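Side-chain contacts in twin-arginine translocation pathway signal (Rhodoferax ferrireducens, PDB 5IM2), which binds benzoate in a pocket and probably delivers such a solute to a TRAP transporter in the membrane: residues D73-E78 / I83-Y88; S249-A254 / L323-F328. One frame throughout, in Å; residues are numbered along the deposited sequence.

Contact 1: residues D73-E78 / I83-Y88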
ATOM      1  N   ASP A  73       4.652  13.689  14.989  1.00 22.44           N
ATOM      2  CA  ASP A  73       4.637  14.159  16.374  1.00 27.74           C
ATOM      3  C   ASP A  73       5.684  13.440  17.227  1.00 28.04           C
ATOM      4  O   ASP A  73       6.332  14.068  18.076  1.00 27.35           O
ATOM      5  CB  ASP A  73       3.245  13.991  16.977  1.00 26.42           C
ATOM      6  CG  ASP A  73       2.248  15.016  16.430  1.00 35.73           C
ATOM      7  OD1 ASP A  73       2.688  15.941  15.714  1.00 38.92           O
ATOM      8  OD2 ASP A  73       1.033  14.896  16.707  1.00 43.77           O
ATOM      9  N   LYS A  74       5.861  12.131  17.022  1.00 25.03           N
ATOM     10  CA  LYS A  74       6.883  11.388  17.757  1.00 27.70           C
ATOM     11  C   LYS A  74       8.269  11.924  17.437  1.00 20.36           C
ATOM     12  O   LYS A  74       9.093  12.138  18.337  1.00 25.65           O
ATOM     13  CB  LYS A  74       6.738   9.890  17.422  1.00 30.29           C
ATOM     14  CG  LYS A  74       7.855   8.960  17.893  1.00 44.19           C
ATOM     15  CD  LYS A  74       7.313   7.713  18.619  1.00 61.28           C
ATOM     16  CE  LYS A  74       7.389   6.434  17.780  1.00 70.25           C
ATOM     17  NZ  LYS A  74       7.788   5.242  18.604  1.00 70.25           N
ATOM     18  N   VAL A  75       8.538  12.190  16.155  1.00 19.83           N
ATOM     19  CA  VAL A  75       9.817  12.789  15.766  1.00 23.72           C
ATOM     20  C   VAL A  75       9.975  14.177  16.377  1.00 25.56           C
ATOM     21  O   VAL A  75      11.050  14.535  16.880  1.00 24.90           O
ATOM     22  CB  VAL A  75       9.933  12.821  14.235  1.00 21.04           C
ATOM     23  CG1 VAL A  75      11.159  13.661  13.802  1.00 22.05           C
ATOM     24  CG2 VAL A  75       9.980  11.391  13.699  1.00 17.78           C
ATOM     25  N   SER A  76       8.930  15.004  16.319  1.00 24.74           N
ATOM     26  CA  SER A  76       9.043  16.328  16.914  1.00 22.65           C
ATOM     27  C   SER A  76       9.287  16.235  18.413  1.00 23.92           C
ATOM     28  O   SER A  76      10.188  16.893  18.952  1.00 30.15           O
ATOM     29  CB  SER A  76       7.790  17.138  16.611  1.00 30.06           C
ATOM     30  OG  SER A  76       7.848  17.579  15.278  1.00 39.01           O
ATOM     31  N   LYS A  77       8.493  15.421  19.107  1.00 22.91           N
ATOM     32  CA  LYS A  77       8.618  15.322  20.567  1.00 24.21           C
ATOM     33  C   LYS A  77       9.986  14.791  20.970  1.00 25.82           C
ATOM     34  O   LYS A  77      10.628  15.326  21.885  1.00 26.06           O
ATOM     35  CB  LYS A  77       7.506  14.425  21.114  1.00 31.59           C
ATOM     36  CG  LYS A  77       7.790  13.814  22.485  1.00 54.14           C
ATOM     37  CD  LYS A  77       6.696  12.842  22.894  1.00 66.87           C
ATOM     38  CE  LYS A  77       5.848  13.404  24.026  1.00 70.34           C
ATOM     39  NZ  LYS A  77       6.626  13.529  25.286  1.00 66.55           N
ATOM     40  N   GLU A  78      10.459  13.743  20.290  1.00 26.75           N
ATOM     41  CA  GLU A  78      11.750  13.156  20.618  1.00 30.79           C
ATOM     42  C   GLU A  78      12.900  14.124  20.345  1.00 32.48           C
ATOM     43  O   GLU A  78      13.967  14.011  20.972  1.00 32.95           O
ATOM     44  CB  GLU A  78      11.914  11.848  19.833  1.00 34.26           C
ATOM     45  CG  GLU A  78      13.090  10.985  20.268  1.00 47.65           C
ATOM     46  CD  GLU A  78      13.292   9.746  19.381  1.00 46.79           C
ATOM     47  OE1 GLU A  78      12.293   9.246  18.799  1.00 35.05           O
ATOM     48  OE2 GLU A  78      14.455   9.277  19.276  1.00 35.19           O
ATOM     49  N   ILE A  83      12.861  19.543  15.481  1.00 25.43           N
ATOM     50  CA  ILE A  83      12.372  19.159  14.162  1.00 25.89           C
ATOM     51  C   ILE A  83      10.884  19.476  14.099  1.00 32.33           C
ATOM     52  O   ILE A  83      10.084  18.918  14.860  1.00 29.86           O
ATOM     53  CB  ILE A  83      12.619  17.678  13.855  1.00 27.86           C
ATOM     54  CG1 ILE A  83      14.094  17.296  14.027  1.00 36.05           C
ATOM     55  CG2 ILE A  83      12.147  17.380  12.421  1.00 26.26           C
ATOM     56  CD1 ILE A  83      14.354  15.786  13.858  1.00 35.30           C
ATOM     57  N   GLN A  84      10.512  20.367  13.186  1.00 25.16           N
ATOM     58  CA  GLN A  84       9.128  20.749  12.980  1.00 24.38           C
ATOM     59  C   GLN A  84       8.734  20.405  11.549  1.00 25.42           C
ATOM     60  O   GLN A  84       9.583  20.315  10.665  1.00 31.48           O
ATOM     61  CB  GLN A  84       8.906  22.240  13.225  1.00 36.26           C
ATOM     62  CG  GLN A  84       9.158  22.674  14.676  1.00 51.81           C
ATOM     63  CD  GLN A  84       8.245  21.964  15.657  1.00 78.36           C
ATOM     64  OE1 GLN A  84       7.085  21.681  15.353  1.00 84.19           O
ATOM     65  NE2 GLN A  84       8.770  21.661  16.839  1.00 92.68           N
ATOM     66  N   PHE A  85       7.442  20.217  11.325  1.00 25.70           N
ATOM     67  CA  PHE A  85       6.949  19.856  10.004  1.00 26.33           C
ATOM     68  C   PHE A  85       5.924  20.857   9.506  1.00 33.69           C
ATOM     69  O   PHE A  85       5.066  21.318  10.270  1.00 28.40           O
ATOM     70  CB  PHE A  85       6.318  18.504  10.027  1.00 25.22           C
ATOM     71  CG  PHE A  85       7.280  17.396  10.346  1.00 24.04           C
ATOM     72  CD1 PHE A  85       7.527  17.027  11.667  1.00 27.98           C
ATOM     73  CD2 PHE A  85       7.927  16.717   9.327  1.00 21.28           C
ATOM     74  CE1 PHE A  85       8.389  16.015  11.964  1.00 25.64           C
ATOM     75  CE2 PHE A  85       8.815  15.693   9.618  1.00 22.91           C
ATOM     76  CZ  PHE A  85       9.043  15.340  10.940  1.00 25.31           C
ATOM     77  N   GLU A  86       6.020  21.184   8.216  1.00 29.77           N
ATOM     78  CA  GLU A  86       4.918  21.783   7.469  1.00 25.98           C
ATOM     79  C   GLU A  86       4.347  20.647   6.643  1.00 30.83           C
ATOM     80  O   GLU A  86       4.990  20.176   5.696  1.00 29.03           O
ATOM     81  CB  GLU A  86       5.365  22.946   6.588  1.00 30.68           C
ATOM     82  CG  GLU A  86       5.762  24.156   7.384  1.00 38.82           C
ATOM     83  CD  GLU A  86       6.252  25.269   6.510  1.00 47.72           C
ATOM     84  OE1 GLU A  86       6.964  24.969   5.524  1.00 46.07           O
ATOM     85  OE2 GLU A  86       5.917  26.435   6.806  1.00 61.47           O
ATOM     86  N   ALA A  87       3.191  20.152   7.063  1.00 23.08           N
ATOM     87  CA  ALA A  87       2.624  18.930   6.526  1.00 23.73           C
ATOM     88  C   ALA A  87       1.463  19.265   5.600  1.00 21.66           C
ATOM     89  O   ALA A  87       0.633  20.108   5.921  1.00 23.79           O
ATOM     90  CB  ALA A  87       2.147  18.018   7.648  1.00 26.83           C
ATOM     91  N   TYR A  88       1.365  18.532   4.500  1.00 19.47           N
ATOM     92  CA  TYR A  88       0.363  18.812   3.468  1.00 22.66           C
ATOM     93  C   TYR A  88      -0.330  17.525   3.037  1.00 21.35           C
ATOM     94  O   TYR A  88       0.298  16.681   2.360  1.00 18.89           O
ATOM     95  CB  TYR A  88       1.020  19.499   2.289  1.00 21.57           C
ATOM     96  CG  TYR A  88       1.628  20.817   2.690  1.00 22.25           C
ATOM     97  CD1 TYR A  88       0.832  21.930   2.888  1.00 22.70           C
ATOM     98  CD2 TYR A  88       2.986  20.939   2.901  1.00 21.77           C
ATOM     99  CE1 TYR A  88       1.378  23.146   3.256  1.00 23.96           C
ATOM    100  CE2 TYR A  88       3.543  22.157   3.261  1.00 22.93           C
ATOM    101  CZ  TYR A  88       2.727  23.251   3.452  1.00 23.99           C
ATOM    102  OH  TYR A  88       3.238  24.486   3.828  1.00 26.29           O
TER
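Val-75 and Ser-76, on the last turn of helix 62-78, pack on Ile-83 and Phe-85 of strand 83-88 in a helix-on-strand contact with one hydrogen bond at its centre. Ser-76 OG donates to Ile-83 O over 2.6 Å. The donor is tilted 22° from the carbonyl plane. The hydroxyl also makes a weak bond back to Met-72 O in its own helix. It lies at the edge of the Phe-85 ring, with Ser-76 OG 3.7 Å from Phe-85 CD1. The two segments run roughly antiparallel, at 149°, and close the beta-alpha-beta unit 49-55, 62-78, 83-88, in which strand 83-88 bonds to strand 49-55 at the border of a mixed sheet. Deeper in, Val-75 holds CG1 anti to the backbone N (chi1 170°), which puts this one methyl against both apolar partners. Val-75 CG1 lies 3.8 Å from Ile-83 CD1, and in the plane of the Phe-85 ring it meets Phe-85 CZ at 3.9 Å. Helix 277-285 adds Ile-283 against Val-75 and Leu-279 against Ile-83. Toward the partly exposed border, Gln-84 folds back at chi2 and its NE2 bonds to Gly-81 O.

Contact 2: residues S249-A254 / L323-F328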
ATOM      1  N   SER A 249     -16.857  -7.844  -0.669  1.00 21.45           N
ATOM      2  CA  SER A 249     -16.408  -9.220  -0.524  1.00 19.43           C
ATOM      3  C   SER A 249     -14.978  -9.210   0.003  1.00 20.59           C
ATOM      4  O   SER A 249     -14.058  -8.771  -0.690  1.00 20.72           O
ATOM      5  CB  SER A 249     -16.513  -9.963  -1.853  1.00 19.04           C
ATOM      6  OG  SER A 249     -17.867 -10.309  -2.044  1.00 25.70           O
ATOM      7  N   GLU A 250     -14.808  -9.683   1.235  1.00 23.11           N
ATOM      8  CA  GLU A 250     -13.507  -9.915   1.828  1.00 24.00           C
ATOM      9  C   GLU A 250     -13.169 -11.403   1.722  1.00 22.84           C
ATOM     10  O   GLU A 250     -13.989 -12.224   1.322  1.00 27.95           O
ATOM     11  CB  GLU A 250     -13.499  -9.433   3.289  1.00 20.83           C
ATOM     12  CG  GLU A 250     -14.491 -10.188   4.155  1.00 23.35           C
ATOM     13  CD  GLU A 250     -14.817  -9.525   5.504  1.00 35.97           C
ATOM     14  OE1 GLU A 250     -14.381  -8.378   5.775  1.00 32.79           O
ATOM     15  OE2 GLU A 250     -15.536 -10.174   6.300  1.00 42.22           O
ATOM     16  N   PHE A 251     -11.923 -11.736   2.042  1.00 22.47           N
ATOM     17  CA  PHE A 251     -11.455 -13.115   2.046  1.00 21.33           C
ATOM     18  C   PHE A 251     -11.301 -13.593   3.481  1.00 26.96           C
ATOM     19  O   PHE A 251     -10.653 -12.922   4.289  1.00 24.98           O
ATOM     20  CB  PHE A 251     -10.119 -13.227   1.309  1.00 29.45           C
ATOM     21  CG  PHE A 251     -10.274 -13.201  -0.173  1.00 23.87           C
ATOM     22  CD1 PHE A 251     -10.475 -12.013  -0.831  1.00 22.14           C
ATOM     23  CD2 PHE A 251     -10.300 -14.379  -0.894  1.00 23.94           C
ATOM     24  CE1 PHE A 251     -10.659 -11.997  -2.212  1.00 23.48           C
ATOM     25  CE2 PHE A 251     -10.470 -14.361  -2.269  1.00 18.00           C
ATOM     26  CZ  PHE A 251     -10.665 -13.192  -2.915  1.00 17.84           C
ATOM     27  N   ASP A 252     -11.908 -14.727   3.802  1.00 23.00           N
ATOM     28  CA  ASP A 252     -11.693 -15.300   5.125  1.00 32.44           C
ATOM     29  C   ASP A 252     -10.190 -15.479   5.343  1.00 25.58           C
ATOM     30  O   ASP A 252      -9.490 -15.974   4.445  1.00 29.22           O
ATOM     31  CB  ASP A 252     -12.413 -16.638   5.277  1.00 37.68           C
ATOM     32  CG  ASP A 252     -12.428 -17.127   6.720  1.00 52.43           C
ATOM     33  OD1 ASP A 252     -13.353 -16.743   7.462  1.00 56.13           O
ATOM     34  OD2 ASP A 252     -11.511 -17.880   7.115  1.00 44.80           O
ATOM     35  N   PRO A 253      -9.653 -15.100   6.508  1.00 29.97           N
ATOM     36  CA  PRO A 253      -8.202 -15.225   6.726  1.00 32.49           C
ATOM     37  C   PRO A 253      -7.646 -16.611   6.457  1.00 32.53           C
ATOM     38  O   PRO A 253      -6.481 -16.733   6.055  1.00 30.16           O
ATOM     39  CB  PRO A 253      -8.044 -14.853   8.205  1.00 34.45           C
ATOM     40  CG  PRO A 253      -9.271 -14.147   8.571  1.00 42.70           C
ATOM     41  CD  PRO A 253     -10.364 -14.700   7.727  1.00 37.09           C
ATOM     42  N   ALA A 254      -8.430 -17.662   6.701  1.00 29.19           N
ATOM     43  CA  ALA A 254      -7.985 -19.029   6.434  1.00 29.15           C
ATOM     44  C   ALA A 254      -7.518 -19.219   5.001  1.00 32.00           C
ATOM     45  O   ALA A 254      -6.714 -20.118   4.729  1.00 36.23           O
ATOM     46  CB  ALA A 254      -9.113 -20.027   6.735  1.00 34.72           C
ATOM     47  N   LEU A 323     -12.077 -22.409   0.653  1.00 30.87           N
ATOM     48  CA  LEU A 323     -12.242 -23.339  -0.464  1.00 28.26           C
ATOM     49  C   LEU A 323     -12.426 -22.603  -1.784  1.00 30.72           C
ATOM     50  O   LEU A 323     -11.820 -22.974  -2.796  1.00 37.79           O
ATOM     51  CB  LEU A 323     -13.441 -24.255  -0.211  1.00 35.11           C
ATOM     52  CG  LEU A 323     -13.644 -25.371  -1.235  1.00 40.07           C
ATOM     53  CD1 LEU A 323     -12.535 -26.429  -1.128  1.00 46.82           C
ATOM     54  CD2 LEU A 323     -15.026 -25.989  -1.054  1.00 41.63           C
ATOM     55  N   GLU A 324     -13.273 -21.575  -1.802  1.00 35.12           N
ATOM     56  CA  GLU A 324     -13.388 -20.744  -2.995  1.00 33.81           C
ATOM     57  C   GLU A 324     -12.139 -19.904  -3.211  1.00 34.59           C
ATOM     58  O   GLU A 324     -11.745 -19.643  -4.357  1.00 29.84           O
ATOM     59  CB  GLU A 324     -14.619 -19.844  -2.896  1.00 40.81           C
ATOM     60  CG  GLU A 324     -14.763 -18.841  -4.062  1.00 48.18           C
ATOM     61  CD  GLU A 324     -14.938 -19.502  -5.431  1.00 40.57           C
ATOM     62  OE1 GLU A 324     -15.324 -20.684  -5.491  1.00 36.38           O
ATOM     63  OE2 GLU A 324     -14.684 -18.827  -6.454  1.00 45.17           O
ATOM     64  N   ALA A 325     -11.501 -19.460  -2.132  1.00 32.29           N
ATOM     65  CA  ALA A 325     -10.252 -18.742  -2.295  1.00 22.87           C
ATOM     66  C   ALA A 325      -9.297 -19.542  -3.165  1.00 22.91           C
ATOM     67  O   ALA A 325      -8.548 -18.965  -3.947  1.00 23.31           O
ATOM     68  CB  ALA A 325      -9.642 -18.442  -0.937  1.00 24.14           C
ATOM     69  N   GLN A 326      -9.356 -20.874  -3.087  1.00 39.57           N
ATOM     70  CA  GLN A 326      -8.458 -21.700  -3.893  1.00 40.68           C
ATOM     71  C   GLN A 326      -8.711 -21.515  -5.383  1.00 30.64           C
ATOM     72  O   GLN A 326      -7.772 -21.598  -6.182  1.00 28.07           O
ATOM     73  CB  GLN A 326      -8.594 -23.174  -3.510  1.00 50.70           C
ATOM     74  CG  GLN A 326      -7.835 -23.543  -2.250  1.00 67.78           C
ATOM     75  CD  GLN A 326      -6.331 -23.397  -2.420  1.00 81.63           C
ATOM     76  OE1 GLN A 326      -5.662 -22.746  -1.616  1.00 82.52           O
ATOM     77  NE2 GLN A 326      -5.792 -24.005  -3.474  1.00 92.83           N
ATOM     78  N   GLU A 327      -9.952 -21.211  -5.771  1.00 24.18           N
ATOM     79  CA  GLU A 327     -10.235 -20.935  -7.180  1.00 23.58           C
ATOM     80  C   GLU A 327      -9.657 -19.597  -7.613  1.00 22.97           C
ATOM     81  O   GLU A 327      -9.185 -19.459  -8.753  1.00 25.98           O
ATOM     82  CB  GLU A 327     -11.743 -20.994  -7.419  1.00 34.85           C
ATOM     83  CG  GLU A 327     -12.324 -22.391  -7.238  1.00 58.55           C
ATOM     84  CD  GLU A 327     -11.641 -23.453  -8.117  1.00 72.13           C
ATOM     85  OE1 GLU A 327     -11.651 -23.312  -9.363  1.00 72.74           O
ATOM     86  OE2 GLU A 327     -11.088 -24.428  -7.555  1.00 73.34           O
ATOM     87  N   PHE A 328      -9.678 -18.596  -6.729  1.00 22.34           N
ATOM     88  CA  PHE A 328      -8.963 -17.352  -7.014  1.00 20.93           C
ATOM     89  C   PHE A 328      -7.467 -17.605  -7.204  1.00 19.62           C
ATOM     90  O   PHE A 328      -6.860 -17.087  -8.153  1.00 22.98           O
ATOM     91  CB  PHE A 328      -9.215 -16.328  -5.907  1.00 22.12           C
ATOM     92  CG  PHE A 328     -10.566 -15.641  -5.988  1.00 23.27           C
ATOM     93  CD1 PHE A 328     -11.696 -16.208  -5.415  1.00 26.52           C
ATOM     94  CD2 PHE A 328     -10.695 -14.417  -6.629  1.00 26.44           C
ATOM     95  CE1 PHE A 328     -12.932 -15.566  -5.483  1.00 30.04           C
ATOM     96  CE2 PHE A 328     -11.909 -13.772  -6.686  1.00 23.97           C
ATOM     97  CZ  PHE A 328     -13.036 -14.350  -6.127  1.00 23.98           C
TER
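Phe-251, at the end of strand 247-251, drives its ring edge into the face of Phe-328 on helix 322-332, a T-shaped pair that forms the tight part of this contact. The planes stand at 83° and the centroids are 5.0 Å apart. Phe-251 CZ sits over the centre of the Phe-328 ring, 3.8 Å above its plane, while Phe-251 CE2 comes within 3.8 Å of Phe-328 CD1. The rim of one ring, with its slightly positive hydrogens, thus meets the electron-rich face of the other. One turn earlier on the helix, Ala-325 CB touches the same edge of Phe-251 at 4.1 Å from CD2. Strand 247-251 lies between strands 171-175 and 316-320 in a six-stranded mixed sheet, and helix 322-332, which follows strand 316-320 directly, packs back against that sheet. Phe-173 of strand 171-175 touches both rings, Leu-258 adds to the packing on Phe-251, and Phe-133 and Leu-186 add to that on Phe-328. Beyond Phe-251 the contact loosens. There the chain leaves the strand in an Asx turn, where Asp-252 OD2 accepts from Ala-254 N at 3.1 Å. The N-H arrives on the anti side of OD2, 34° out of the carboxylate plane. Pro-253 and Ala-254 are exposed, as are Leu-323 and Gln-326 on the helix.

In the fold
Contact 1 and contact 2 lie on opposite sides of the chain's centre, about 41 Å apart between centres and about 28 Å between nearest atoms. Each packs a helix on a different mixed sheet: contact 1 at the border strand of the five-stranded one, contact 2 on the six-stranded one. This fits the two-lobed solute-binding fold. Benzoate is bound by residues that include Phe-56, just after strand 49-55, and Arg-192 on strand 190-193. No residue of either contact is among those lining the pocket. Along the chain, contact 1 is local, with four residues between its segments, whereas 68 separate those of contact 2.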